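Local coordinates for glucose-6-phosphate isomerase (Chlamydia trachomatis D/UW-3/CX, PDB 6OTU), which catalyses the reversible isomerization of glucose-6-phosphate to fructose-6-phosphate, a step of sugar metabolism, at residues R112-D117 / E292-A297; L136-F141 / F285-F290; K148-V153 / L201-V206; Q172-S177 / L464-A469; K179-V184 / L281-G286. All blocks are in the same frame, centred on the assembly; numbering follows the deposited sequence.

How the contacts relate
Starting from the N terminus, segment 112-117 comes first, and contact 1 closes its long loop on helix 287-303. Nested inside is contact 2, where helix 122-148 meets the start of that same helix, and nested inside contact 2 is contact 3, which pairs strands 151-155 and 204-209. Contact 5 crosses contact 3: it packs edge strand 180-184 of the same sheet against helix 275-285, ending beside contact 2 at the shared residues Phe285 and Gly286. Contact 4 encloses contact 5 and crosses contacts 1, 2 and 3, running from the loop after helix 162-172 to the start of helix 466-487, late in the chain.

Contact 1. Residues R112-D117 / E292-A297; sequences RAWVRD and EFLQGA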
# COMPACT_ATOMS: atom_id res chain seq x y z
N ARG A 112 23.75 4.51 15.26
CA ARG A 112 23.29 4.06 16.56
C ARG A 112 24.32 3.21 17.31
O ARG A 112 24.09 2.88 18.48
CB ARG A 112 21.97 3.27 16.44
CG ARG A 112 22.03 1.97 15.60
CD ARG A 112 21.63 2.23 14.12
NE ARG A 112 21.31 0.99 13.41
CZ ARG A 112 20.59 0.91 12.29
NH1 ARG A 112 20.10 2.01 11.70
NH2 ARG A 112 20.37 -0.27 11.73
N ALA A 113 25.43 2.84 16.67
CA ALA A 113 26.43 1.98 17.31
C ALA A 113 26.94 2.58 18.62
O ALA A 113 27.35 1.84 19.52
CB ALA A 113 27.59 1.71 16.34
N TRP A 114 26.90 3.91 18.76
CA TRP A 114 27.50 4.56 19.92
C TRP A 114 26.72 4.35 21.20
O TRP A 114 27.24 4.73 22.26
CB TRP A 114 27.66 6.05 19.67
CG TRP A 114 26.36 6.77 19.50
CD1 TRP A 114 25.67 6.97 18.32
CD2 TRP A 114 25.58 7.40 20.53
NE1 TRP A 114 24.51 7.66 18.57
CE2 TRP A 114 24.43 7.95 19.91
CE3 TRP A 114 25.74 7.56 21.91
CZ2 TRP A 114 23.44 8.65 20.63
CZ3 TRP A 114 24.75 8.25 22.63
CH2 TRP A 114 23.63 8.78 21.98
N VAL A 115 25.50 3.80 21.16
CA VAL A 115 24.77 3.58 22.41
C VAL A 115 25.18 2.30 23.11
O VAL A 115 24.73 2.06 24.24
CB VAL A 115 23.24 3.57 22.24
CG1 VAL A 115 22.79 4.79 21.51
CG2 VAL A 115 22.80 2.29 21.56
N ARG A 116 26.00 1.46 22.48
CA ARG A 116 26.58 0.31 23.15
C ARG A 116 28.05 0.23 22.77
O ARG A 116 28.40 0.43 21.60
CB ARG A 116 25.86 -1.01 22.79
CG ARG A 116 25.57 -1.21 21.31
CD ARG A 116 24.50 -2.29 21.12
NE ARG A 116 24.99 -3.63 21.46
CZ ARG A 116 24.22 -4.62 21.91
NH1 ARG A 116 24.76 -5.80 22.18
NH2 ARG A 116 22.92 -4.43 22.10
N ASP A 117 28.90 -0.06 23.75
CA ASP A 117 30.34 -0.11 23.53
C ASP A 117 30.69 -0.91 22.29
O ASP A 117 30.13 -1.99 22.05
CB ASP A 117 31.03 -0.71 24.75
CG ASP A 117 31.00 0.21 25.94
OD1 ASP A 117 30.89 1.43 25.74
OD2 ASP A 117 31.08 -0.30 27.08
N GLU A 292 15.96 5.13 23.23
CA GLU A 292 15.46 3.76 23.33
C GLU A 292 15.29 3.16 21.95
O GLU A 292 15.61 1.98 21.73
CB GLU A 292 14.14 3.73 24.08
CG GLU A 292 14.24 4.17 25.51
CD GLU A 292 12.90 4.14 26.21
OE1 GLU A 292 12.84 4.52 27.40
OE2 GLU A 292 11.90 3.73 25.56
N PHE A 293 14.77 3.95 21.00
CA PHE A 293 14.68 3.54 19.61
C PHE A 293 16.06 3.17 19.04
O PHE A 293 16.19 2.16 18.34
CB PHE A 293 14.04 4.68 18.82
CG PHE A 293 14.17 4.61 17.33
CD1 PHE A 293 13.55 3.60 16.60
CD2 PHE A 293 14.86 5.59 16.64
CE1 PHE A 293 13.62 3.56 15.20
CE2 PHE A 293 14.97 5.56 15.26
CZ PHE A 293 14.34 4.54 14.53
N LEU A 294 17.09 3.98 19.35
CA LEU A 294 18.45 3.67 18.89
C LEU A 294 18.97 2.39 19.53
O LEU A 294 19.63 1.59 18.86
CB LEU A 294 19.41 4.83 19.18
CG LEU A 294 19.25 6.18 18.47
CD1 LEU A 294 20.48 7.11 18.67
CD2 LEU A 294 18.90 6.02 16.98
N GLN A 295 18.72 2.19 20.83
CA GLN A 295 19.21 0.98 21.49
C GLN A 295 18.59 -0.27 20.86
O GLN A 295 19.27 -1.29 20.70
CB GLN A 295 18.93 1.04 22.99
CG GLN A 295 19.77 2.09 23.70
CD GLN A 295 19.34 2.32 25.14
OE1 GLN A 295 18.15 2.37 25.46
NE2 GLN A 295 20.33 2.47 26.02
N GLY A 296 17.31 -0.20 20.46
CA GLY A 296 16.69 -1.35 19.81
C GLY A 296 17.33 -1.69 18.48
O GLY A 296 17.57 -2.86 18.18
N ALA A 297 17.63 -0.68 17.68
CA ALA A 297 18.34 -0.91 16.42
C ALA A 297 19.76 -1.44 16.67
O ALA A 297 20.17 -2.44 16.07
CB ALA A 297 18.36 0.38 15.61
O HOH W 1 21.69 -1.80 22.42
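At the end of the short helix 110-113 the chain passes into a type I beta turn, Ala113 to Arg116; Arg112, just before it, and Trp114 and Val115 within it pack on Leu294, Gln295 and Ala297 of helix 287-303. The Arg112 CB faces the Leu294 CB at 4.1 Å, and further out its guanidinium lays one face over Ala297, with NE 3.7 Å from the Ala297 CB and the methyl offset toward the rim of the flat group. A bend at chi2 (-93°) turns CD toward Ala297. Beyond the methyl, NE forms a salt bridge with Asp301, one turn further along the same helix, while NH2 pairs with Glu477 of helix 466-487 and NH1 bonds to Thr273; with all three nitrogens engaged, the group is fixed in rotation. Arg112 thus ties the end of helix 110-113 to two of the helices in the phosphoglucose isomerase fold, and its side chain lies about 13 Å from a bound glucose-6-phosphate. The turn itself is closed by Arg116 N bonding to Ala113 O. Val115 sends its two methyls to different neighbours: CG1 sits 4.1 Å from the Leu294 CB, the side chains crossing at about a right angle, and CG2 rests 3.7 Å from the Gln295 CG. The same CG1 lies above the centre of the Trp114 ring, whose CZ2 meets the Leu294 CD1 obliquely at 3.9 Å. At the outer margin a water accepts from Arg116 NH2 at 2.9 Å and donates to Gln295 O at 3.0 Å, bridging a charged side chain to a helix carbonyl.

Contact 2. Residues L136-F141 / F285-F290; sequences LRLAEF and FGYEAF
In the segment that presents Leu138 and Ala139 to Tyr287, Phe141 N donates to Arg137 O at 2.9 Å. This backbone bond belongs to the regular turns of helix 122-148; between the two segments the contact is made by packing. The Ala139 CB sits over the middle of the Tyr287 ring, 3.6 Å from its centroid and only 9° off the ring normal, a textbook CH-pi contact. Tyr287 holds its CG anti to the backbone N (chi1 -180°), and the ring lies against Ala139. Here the chain has just left helix 275-285 and begins helix 287-303: Gly286 takes a positive phi of 88° at the break and serves as N-cap of the new helix, so Tyr287 is that helix's first residue. Leu138 approaches the rim instead. Its CD2 meets the edge of the Tyr287 ring, 4.4 Å from CD1 and near the ring plane, and also touches the Phe290 CD2 at 4.1 Å, the Leu138 and Phe290 side chains crossing at about a right angle. Met275 and Val279 of helix 275-285 pack against Leu138 as well, while Trp114 touches the Tyr287 side chain.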
# COMPACT_ATOMS: atom_id res chain seq x y z
N LEU A 136 23.55 14.74 21.29
CA LEU A 136 23.59 15.64 22.44
C LEU A 136 23.19 17.05 22.04
O LEU A 136 22.58 17.78 22.83
CB LEU A 136 24.97 15.62 23.10
CG LEU A 136 25.48 14.21 23.42
CD1 LEU A 136 27.00 14.15 23.36
CD2 LEU A 136 24.95 13.67 24.76
N ARG A 137 23.48 17.45 20.80
CA ARG A 137 22.94 18.71 20.32
C ARG A 137 21.43 18.64 20.21
O ARG A 137 20.75 19.64 20.45
CB ARG A 137 23.58 19.08 18.99
CG ARG A 137 25.05 19.45 19.12
CD ARG A 137 25.66 19.83 17.79
NE ARG A 137 24.90 20.90 17.17
CZ ARG A 137 24.25 20.78 16.01
NH1 ARG A 137 23.58 21.82 15.53
NH2 ARG A 137 24.29 19.64 15.34
N LEU A 138 20.89 17.46 19.88
CA LEU A 138 19.44 17.28 19.82
C LEU A 138 18.81 17.41 21.20
O LEU A 138 17.83 18.14 21.38
CB LEU A 138 19.10 15.93 19.18
CG LEU A 138 17.63 15.54 19.03
CD1 LEU A 138 16.92 16.47 18.07
CD2 LEU A 138 17.48 14.08 18.58
N ALA A 139 19.37 16.70 22.19
CA ALA A 139 18.85 16.80 23.55
C ALA A 139 18.80 18.25 24.02
O ALA A 139 17.80 18.69 24.58
CB ALA A 139 19.69 15.95 24.50
N GLU A 140 19.87 19.01 23.77
CA GLU A 140 19.89 20.43 24.11
C GLU A 140 18.80 21.19 23.36
O GLU A 140 18.14 22.07 23.93
CB GLU A 140 21.24 21.04 23.77
CG GLU A 140 22.27 21.04 24.87
CD GLU A 140 23.59 21.64 24.40
OE1 GLU A 140 23.68 22.01 23.20
OE2 GLU A 140 24.53 21.74 25.22
N PHE A 141 18.62 20.86 22.08
CA PHE A 141 17.67 21.58 21.26
C PHE A 141 16.23 21.29 21.68
O PHE A 141 15.37 22.18 21.68
CB PHE A 141 17.89 21.22 19.78
CG PHE A 141 16.80 21.73 18.87
CD1 PHE A 141 16.83 23.03 18.39
CD2 PHE A 141 15.74 20.92 18.53
CE1 PHE A 141 15.82 23.50 17.56
CE2 PHE A 141 14.71 21.39 17.70
CZ PHE A 141 14.75 22.67 17.22
N PHE A 285 8.12 12.71 21.17
CA PHE A 285 8.09 11.85 22.33
C PHE A 285 9.19 12.13 23.35
O PHE A 285 9.26 11.42 24.36
CB PHE A 285 8.18 10.38 21.88
CG PHE A 285 7.30 10.07 20.70
CD1 PHE A 285 5.92 10.17 20.79
CD2 PHE A 285 7.85 9.67 19.49
CE1 PHE A 285 5.12 9.89 19.70
CE2 PHE A 285 7.05 9.37 18.40
CZ PHE A 285 5.68 9.49 18.52
N GLY A 286 10.04 13.13 23.12
CA GLY A 286 11.14 13.42 24.04
C GLY A 286 12.40 12.63 23.71
O GLY A 286 12.36 11.55 23.13
N TYR A 287 13.55 13.20 24.12
CA TYR A 287 14.86 12.65 23.76
C TYR A 287 15.00 11.18 24.14
O TYR A 287 15.43 10.35 23.33
CB TYR A 287 15.96 13.47 24.44
CG TYR A 287 17.37 13.00 24.14
CD1 TYR A 287 17.94 13.22 22.90
CD2 TYR A 287 18.15 12.38 25.11
CE1 TYR A 287 19.24 12.82 22.63
CE2 TYR A 287 19.45 11.97 24.85
CZ TYR A 287 19.99 12.19 23.60
OH TYR A 287 21.28 11.80 23.29
N GLU A 288 14.68 10.84 25.40
CA GLU A 288 14.90 9.49 25.91
C GLU A 288 14.21 8.44 25.07
O GLU A 288 14.70 7.31 24.95
CB GLU A 288 14.44 9.40 27.37
N ALA A 289 13.06 8.77 24.46
CA ALA A 289 12.39 7.80 23.60
C ALA A 289 13.19 7.55 22.33
O ALA A 289 13.26 6.41 21.85
CB ALA A 289 10.97 8.28 23.27
N PHE A 290 13.83 8.59 21.78
CA PHE A 290 14.67 8.38 20.60
C PHE A 290 15.89 7.52 20.93
O PHE A 290 16.30 6.67 20.13
CB PHE A 290 15.10 9.73 20.00
CG PHE A 290 16.07 9.60 18.86
CD1 PHE A 290 15.68 9.07 17.64
CD2 PHE A 290 17.39 10.01 19.01
CE1 PHE A 290 16.58 8.95 16.59
CE2 PHE A 290 18.30 9.90 17.95
CZ PHE A 290 17.89 9.37 16.74

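Contact 3. Residues K148-V153 / L201-V206; sequences KFSTLV and LEQTLV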
# COMPACT_ATOMS: atom_id res chain seq x y z
N LYS A 148 8.43 25.48 23.36
CA LYS A 148 7.98 26.61 22.56
C LYS A 148 6.96 26.24 21.48
O LYS A 148 6.15 27.10 21.12
CB LYS A 148 9.17 27.31 21.91
CG LYS A 148 9.06 28.82 21.94
CD LYS A 148 10.26 29.51 21.28
CE LYS A 148 11.28 29.91 22.32
NZ LYS A 148 12.47 30.57 21.69
N PHE A 149 6.98 25.01 20.96
CA PHE A 149 6.15 24.61 19.83
C PHE A 149 5.25 23.43 20.18
O PHE A 149 5.67 22.48 20.85
CB PHE A 149 7.00 24.23 18.62
CG PHE A 149 8.04 25.25 18.26
CD1 PHE A 149 7.73 26.33 17.46
CD2 PHE A 149 9.34 25.12 18.72
CE1 PHE A 149 8.70 27.27 17.11
CE2 PHE A 149 10.31 26.06 18.39
CZ PHE A 149 9.99 27.13 17.59
N SER A 150 4.01 23.48 19.68
CA SER A 150 3.07 22.39 19.79
C SER A 150 3.02 21.51 18.54
O SER A 150 2.48 20.41 18.60
CB SER A 150 1.67 22.96 20.06
OG SER A 150 1.30 23.81 18.98
N THR A 151 3.61 21.97 17.44
CA THR A 151 3.38 21.42 16.11
C THR A 151 4.69 21.31 15.35
O THR A 151 5.45 22.28 15.28
CB THR A 151 2.41 22.33 15.35
OG1 THR A 151 1.20 22.46 16.11
CG2 THR A 151 2.10 21.78 13.97
N LEU A 152 4.94 20.15 14.75
CA LEU A 152 6.11 19.95 13.91
C LEU A 152 5.66 19.49 12.52
O LEU A 152 4.82 18.59 12.40
CB LEU A 152 7.08 18.92 14.53
CG LEU A 152 8.44 18.77 13.81
CD1 LEU A 152 9.54 18.50 14.80
CD2 LEU A 152 8.42 17.67 12.74
N VAL A 153 6.24 20.10 11.48
CA VAL A 153 5.94 19.76 10.09
C VAL A 153 7.23 19.32 9.41
O VAL A 153 8.15 20.12 9.22
CB VAL A 153 5.33 20.94 9.32
CG1 VAL A 153 5.12 20.56 7.86
CG2 VAL A 153 4.01 21.36 9.97
N LEU A 201 0.83 28.61 12.69
CA LEU A 201 2.22 28.81 12.28
C LEU A 201 3.07 29.32 13.44
O LEU A 201 4.22 28.88 13.62
CB LEU A 201 2.31 29.79 11.10
CG LEU A 201 1.73 29.35 9.75
CD1 LEU A 201 1.76 30.49 8.73
CD2 LEU A 201 2.44 28.12 9.18
N GLU A 202 2.52 30.22 14.26
CA GLU A 202 3.28 30.74 15.40
C GLU A 202 3.70 29.62 16.35
O GLU A 202 4.72 29.74 17.03
CB GLU A 202 2.46 31.79 16.15
CG GLU A 202 3.32 32.91 16.70
CD GLU A 202 2.54 34.21 16.87
OE1 GLU A 202 3.18 35.29 16.80
OE2 GLU A 202 1.31 34.14 17.07
N GLN A 203 2.95 28.52 16.37
CA GLN A 203 3.22 27.38 17.22
C GLN A 203 3.95 26.25 16.50
O GLN A 203 4.16 25.19 17.08
CB GLN A 203 1.91 26.85 17.82
CG GLN A 203 1.49 27.55 19.10
CD GLN A 203 2.61 27.60 20.13
OE1 GLN A 203 3.06 26.57 20.62
NE2 GLN A 203 3.07 28.81 20.46
N THR A 204 4.35 26.46 15.25
CA THR A 204 4.82 25.39 14.39
C THR A 204 6.32 25.49 14.18
O THR A 204 6.84 26.56 13.88
CB THR A 204 4.10 25.41 13.03
OG1 THR A 204 2.70 25.17 13.20
CG2 THR A 204 4.67 24.35 12.11
N LEU A 205 7.00 24.36 14.35
CA LEU A 205 8.39 24.22 13.96
C LEU A 205 8.44 23.44 12.63
O LEU A 205 7.88 22.35 12.53
CB LEU A 205 9.18 23.49 15.05
CG LEU A 205 10.60 23.09 14.66
CD1 LEU A 205 11.48 24.34 14.61
CD2 LEU A 205 11.19 22.03 15.60
N VAL A 206 9.09 24.01 11.62
CA VAL A 206 9.15 23.38 10.30
C VAL A 206 10.53 22.75 10.14
O VAL A 206 11.54 23.44 10.18
CB VAL A 206 8.90 24.39 9.17
CG1 VAL A 206 9.09 23.71 7.81
CG2 VAL A 206 7.52 25.02 9.30
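Leu205 N donates to Thr151 O at 2.8 Å, almost straight at 168°, and Leu205 O takes the next bond from Val153 N at 3.0 Å. These link strands 151-155 and 204-209, parallel neighbours in the five-stranded parallel sheet of an SIS-type alpha/beta/alpha domain; strand 180-184, which lies between them in sequence, pairs with the other edge of 151-155. At the start of the pairing, Gln203 O, just before its strand, receives Thr151 N at 3.3 Å and, more weakly, Ser150 N. A CA-H...O contact from Thr204 CA to Thr151 O, at 3.3 Å, adds to the pairing. Side chains alternate between the two faces. With Thr151 and Thr204 on one face, the Val153 CG2 packs on the Thr204 CG2 at 3.7 Å, while Thr204 OG1 bonds back to Asp200 O. Leu152 and Leu205 share the other face, lying side by side and pointing the same way, with the Leu152 CD1 4.0 Å from the Leu205 CD2. On that face helix 275-285 covers Leu152 through Val280 and Phe283. Phe149, the first residue past helix 122-148, swings its ring over the beginning of strand 204-209. Lys148 CB lies over one face of this ring, and over the opposite face Leu205 CB makes a CH-pi contact, 4.0 Å from the centroid and 15° off the ring normal.

Contact 4. Residues Q172-S177 / L464-A469; sequences QGSCPS and LSPRIA
Ser174 and Cys175 put their side chains next to each other against Pro466, each aimed at a different atom. From Cys175 the CB-SG bond points almost straight at the proline ring: SG stops 3.6 Å from the Pro466 CG, and the angle from the Cys175 CB through SG to that carbon is about 178°. Ser174 comes in beside it, its CB 3.9 Å from the Pro466 CD, so the CD-CG edge of the proline is touched by both residues. With OG beside its own backbone N (chi1 -37°), Ser174 directs the hydroxyl past the proline to Leu464, where OG donates a weak bond to Leu464 O at 3.2 Å. OG comes in from the side of the carbonyl, the angle at Leu464 O from its carbonyl carbon to OG being about 121°. The hydroxyl's stronger partner is Gln410, whose NE2 bonds to OG and also, weakly, to Leu464 O, so all three polar groups converge at one spot. Cys175 also touches Phe285, at the end of helix 275-285, and further along the loop Ser177 O accepts from Arg197 of the second subunit, so this end of the loop takes part in the contact between subunits. The segment 172-177 links helix 162-172 to strand 180-184 of the parallel sheet, whereas Leu464 follows strand 456-461 of the mixed sheet, so the contact spans parts built on different sheets. What the loop touches is a classic serine N-cap: Ser465 precedes helix 466-487, Pro466 fills its first position, and Ser465 OG accepts from Ile468 N at 3.1 Å.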
# COMPACT_ATOMS: atom_id res chain seq x y z
N GLN A 172 3.65 6.24 18.52
CA GLN A 172 2.57 7.10 18.99
C GLN A 172 1.75 6.45 20.12
O GLN A 172 1.31 7.14 21.04
CB GLN A 172 1.68 7.45 17.81
CG GLN A 172 0.77 8.63 17.99
CD GLN A 172 -0.13 8.82 16.76
OE1 GLN A 172 -0.74 7.87 16.27
NE2 GLN A 172 -0.19 10.05 16.26
N GLY A 173 1.57 5.12 20.07
CA GLY A 173 0.75 4.45 21.06
C GLY A 173 1.42 4.21 22.39
O GLY A 173 0.74 3.94 23.39
N SER A 174 2.75 4.31 22.44
CA SER A 174 3.51 4.03 23.65
C SER A 174 3.92 5.28 24.41
O SER A 174 4.10 5.21 25.62
CB SER A 174 4.78 3.23 23.31
OG SER A 174 4.56 2.30 22.28
N CYS A 175 4.10 6.42 23.73
CA CYS A 175 4.72 7.58 24.37
C CYS A 175 3.71 8.69 24.48
O CYS A 175 3.19 9.15 23.45
CB CYS A 175 5.93 8.05 23.56
SG CYS A 175 7.09 6.73 23.18
N PRO A 176 3.41 9.16 25.69
CA PRO A 176 2.49 10.29 25.84
C PRO A 176 3.04 11.53 25.14
O PRO A 176 4.24 11.82 25.22
CB PRO A 176 2.42 10.50 27.36
CG PRO A 176 3.15 9.32 27.98
CD PRO A 176 4.08 8.80 26.95
N SER A 177 2.16 12.24 24.44
CA SER A 177 2.57 13.39 23.65
C SER A 177 1.34 14.23 23.31
O SER A 177 0.29 13.68 22.99
CB SER A 177 3.29 12.94 22.36
OG SER A 177 3.24 13.93 21.34
N LEU A 464 4.60 -3.50 21.06
CA LEU A 464 5.28 -2.50 20.27
C LEU A 464 5.72 -1.36 21.18
O LEU A 464 4.95 -0.89 22.02
CB LEU A 464 4.35 -1.99 19.15
CG LEU A 464 4.89 -0.97 18.14
CD1 LEU A 464 6.20 -1.44 17.50
CD2 LEU A 464 3.86 -0.66 17.06
N SER A 465 6.96 -0.94 21.03
CA SER A 465 7.55 0.08 21.89
C SER A 465 8.60 0.82 21.07
O SER A 465 8.92 0.41 19.94
CB SER A 465 8.18 -0.55 23.13
OG SER A 465 9.26 -1.39 22.74
N PRO A 466 9.14 1.92 21.60
CA PRO A 466 10.30 2.54 20.91
C PRO A 466 11.42 1.55 20.64
O PRO A 466 11.93 1.48 19.52
CB PRO A 466 10.72 3.65 21.88
CG PRO A 466 9.45 4.05 22.55
CD PRO A 466 8.60 2.79 22.66
N ARG A 467 11.81 0.76 21.65
CA ARG A 467 12.90 -0.19 21.46
C ARG A 467 12.57 -1.22 20.39
O ARG A 467 13.35 -1.45 19.46
CB ARG A 467 13.21 -0.89 22.79
CG ARG A 467 14.33 -1.89 22.66
CD ARG A 467 14.83 -2.42 24.00
NE ARG A 467 15.93 -3.36 23.77
CZ ARG A 467 17.21 -3.09 24.02
NH1 ARG A 467 17.57 -1.91 24.53
NH2 ARG A 467 18.14 -4.02 23.78
N ILE A 468 11.37 -1.82 20.48
CA ILE A 468 10.96 -2.85 19.54
C ILE A 468 10.81 -2.26 18.13
O ILE A 468 11.16 -2.91 17.14
CB ILE A 468 9.66 -3.52 20.02
CG1 ILE A 468 9.92 -4.35 21.28
CG2 ILE A 468 9.06 -4.39 18.92
CD1 ILE A 468 10.79 -5.58 21.04
N ALA A 469 10.28 -1.03 18.02
CA ALA A 469 10.25 -0.35 16.73
C ALA A 469 11.65 -0.24 16.13
O ALA A 469 11.85 -0.51 14.94
CB ALA A 469 9.63 1.04 16.86

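Contact 5. Residues K179-V184 / L281-G286; sequences KRIFFV and LGFAFG
Helix-on-sheet packing joins Phe283 and Ala284, near the end of helix 275-285, to Ile181 of edge strand 180-184 and Lys179 immediately before it, in the parallel sheet of the SIS-type alpha/beta/alpha domain. Phe283 is the centrepiece. Its CG stands anti to the backbone N (chi1 176°), and the ring slots in beside the start of the strand, where Phe149 and Leu152 of the neighbouring strand region also touch it. Lys179 crosses the ring at about a right angle, using its aliphatic stem. The Lys179 CG lies 3.5 Å from the Phe283 CE2 and equally near the Phe283 carbonyl O, the CD follows at 3.6 Å from the Phe283 CE2, and the CE comes over one face of the ring, 3.9 Å from its CZ. With the chain bent at chi2 (-47°), CD stays against the ring. Past it, NZ is bonded to Phe149 O and to Arg146 O at the last turn of helix 122-148; the lysine therefore packs its carbons on an aromatic ring while its ammonium holds two carbonyls where that helix gives way to the sheet. This probably draws on the helix dipole as well, since the charge sits at the carbonyl end. Arg146 returns the link by bonding to Phe283 O through NH1. Ile181 takes the rim: its side chain and that of Phe283 slide past each other in opposite directions, and its CD1 lies in the ring plane, 3.9 Å from the Phe283 CD2. The same Ile181 methyl also reaches the Ala284 CB, at 4.2 Å.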
# COMPACT_ATOMS: atom_id res chain seq x y z
N LYS A 179 2.05 16.80 21.05
CA LYS A 179 2.54 17.41 19.81
C LYS A 179 1.70 16.96 18.63
O LYS A 179 1.28 15.80 18.54
CB LYS A 179 4.00 17.04 19.57
CG LYS A 179 4.93 17.42 20.70
CD LYS A 179 4.67 18.85 21.16
CE LYS A 179 5.65 19.25 22.27
NZ LYS A 179 5.45 20.64 22.77
N ARG A 180 1.46 17.89 17.71
CA ARG A 180 0.83 17.58 16.45
C ARG A 180 1.90 17.53 15.36
O ARG A 180 2.73 18.45 15.25
CB ARG A 180 -0.24 18.62 16.12
CG ARG A 180 -1.13 18.98 17.29
CD ARG A 180 -2.00 20.17 16.91
NE ARG A 180 -3.06 19.80 15.96
CZ ARG A 180 -3.47 20.57 14.96
NH1 ARG A 180 -2.91 21.76 14.74
NH2 ARG A 180 -4.46 20.16 14.16
N ILE A 181 1.87 16.46 14.56
CA ILE A 181 2.97 16.10 13.67
C ILE A 181 2.41 15.88 12.27
O ILE A 181 1.46 15.12 12.08
CB ILE A 181 3.72 14.85 14.17
CG1 ILE A 181 4.09 14.99 15.65
CG2 ILE A 181 4.95 14.56 13.32
CD1 ILE A 181 5.13 16.05 15.92
N PHE A 182 3.01 16.55 11.29
CA PHE A 182 2.58 16.46 9.90
C PHE A 182 3.79 16.20 9.00
O PHE A 182 4.93 16.54 9.34
CB PHE A 182 1.87 17.75 9.44
CG PHE A 182 0.66 18.09 10.26
CD1 PHE A 182 0.78 18.85 11.41
CD2 PHE A 182 -0.59 17.63 9.88
CE1 PHE A 182 -0.34 19.14 12.18
CE2 PHE A 182 -1.72 17.92 10.64
CZ PHE A 182 -1.59 18.68 11.79
N PHE A 183 3.52 15.61 7.85
CA PHE A 183 4.53 15.36 6.83
C PHE A 183 4.06 15.96 5.52
O PHE A 183 2.98 15.63 5.04
CB PHE A 183 4.82 13.87 6.65
CG PHE A 183 5.29 13.21 7.90
CD1 PHE A 183 4.38 12.75 8.84
CD2 PHE A 183 6.65 13.07 8.16
CE1 PHE A 183 4.83 12.15 10.01
CE2 PHE A 183 7.10 12.46 9.33
CZ PHE A 183 6.18 12.00 10.25
N VAL A 184 4.88 16.85 4.96
CA VAL A 184 4.64 17.44 3.65
C VAL A 184 5.75 16.93 2.73
O VAL A 184 6.93 17.19 2.96
CB VAL A 184 4.62 18.98 3.72
CG1 VAL A 184 4.52 19.61 2.33
CG2 VAL A 184 3.48 19.44 4.60
N LEU A 281 11.06 12.51 15.88
CA LEU A 281 10.79 11.59 16.97
C LEU A 281 11.11 12.22 18.31
O LEU A 281 10.32 12.13 19.26
CB LEU A 281 11.59 10.29 16.78
CG LEU A 281 11.27 9.47 15.52
CD1 LEU A 281 12.23 8.29 15.40
CD2 LEU A 281 9.83 8.99 15.51
N GLY A 282 12.27 12.88 18.41
CA GLY A 282 12.63 13.53 19.66
C GLY A 282 11.63 14.60 20.09
O GLY A 282 11.29 14.70 21.27
N PHE A 283 11.14 15.39 19.13
CA PHE A 283 10.16 16.42 19.46
C PHE A 283 8.83 15.81 19.90
O PHE A 283 8.22 16.26 20.88
CB PHE A 283 9.96 17.35 18.26
CG PHE A 283 8.91 18.40 18.46
CD1 PHE A 283 9.23 19.62 19.05
CD2 PHE A 283 7.61 18.19 18.03
CE1 PHE A 283 8.25 20.60 19.22
CE2 PHE A 283 6.64 19.17 18.20
CZ PHE A 283 6.96 20.38 18.79
N ALA A 284 8.36 14.80 19.17
CA ALA A 284 7.09 14.16 19.51
C ALA A 284 7.14 13.57 20.91
O ALA A 284 6.30 13.89 21.76
CB ALA A 284 6.74 13.08 18.48
N PHE A 285 8.12 12.71 21.17
CA PHE A 285 8.09 11.85 22.33
C PHE A 285 9.19 12.13 23.35
O PHE A 285 9.26 11.42 24.36
CB PHE A 285 8.18 10.38 21.88
CG PHE A 285 7.30 10.07 20.70
CD1 PHE A 285 5.92 10.17 20.79
CD2 PHE A 285 7.85 9.67 19.49
CE1 PHE A 285 5.12 9.89 19.70
CE2 PHE A 285 7.05 9.37 18.40
CZ PHE A 285 5.68 9.49 18.52
N GLY A 286 10.04 13.13 23.12
CA GLY A 286 11.14 13.42 24.04
C GLY A 286 12.40 12.63 23.71
O GLY A 286 12.36 11.55 23.13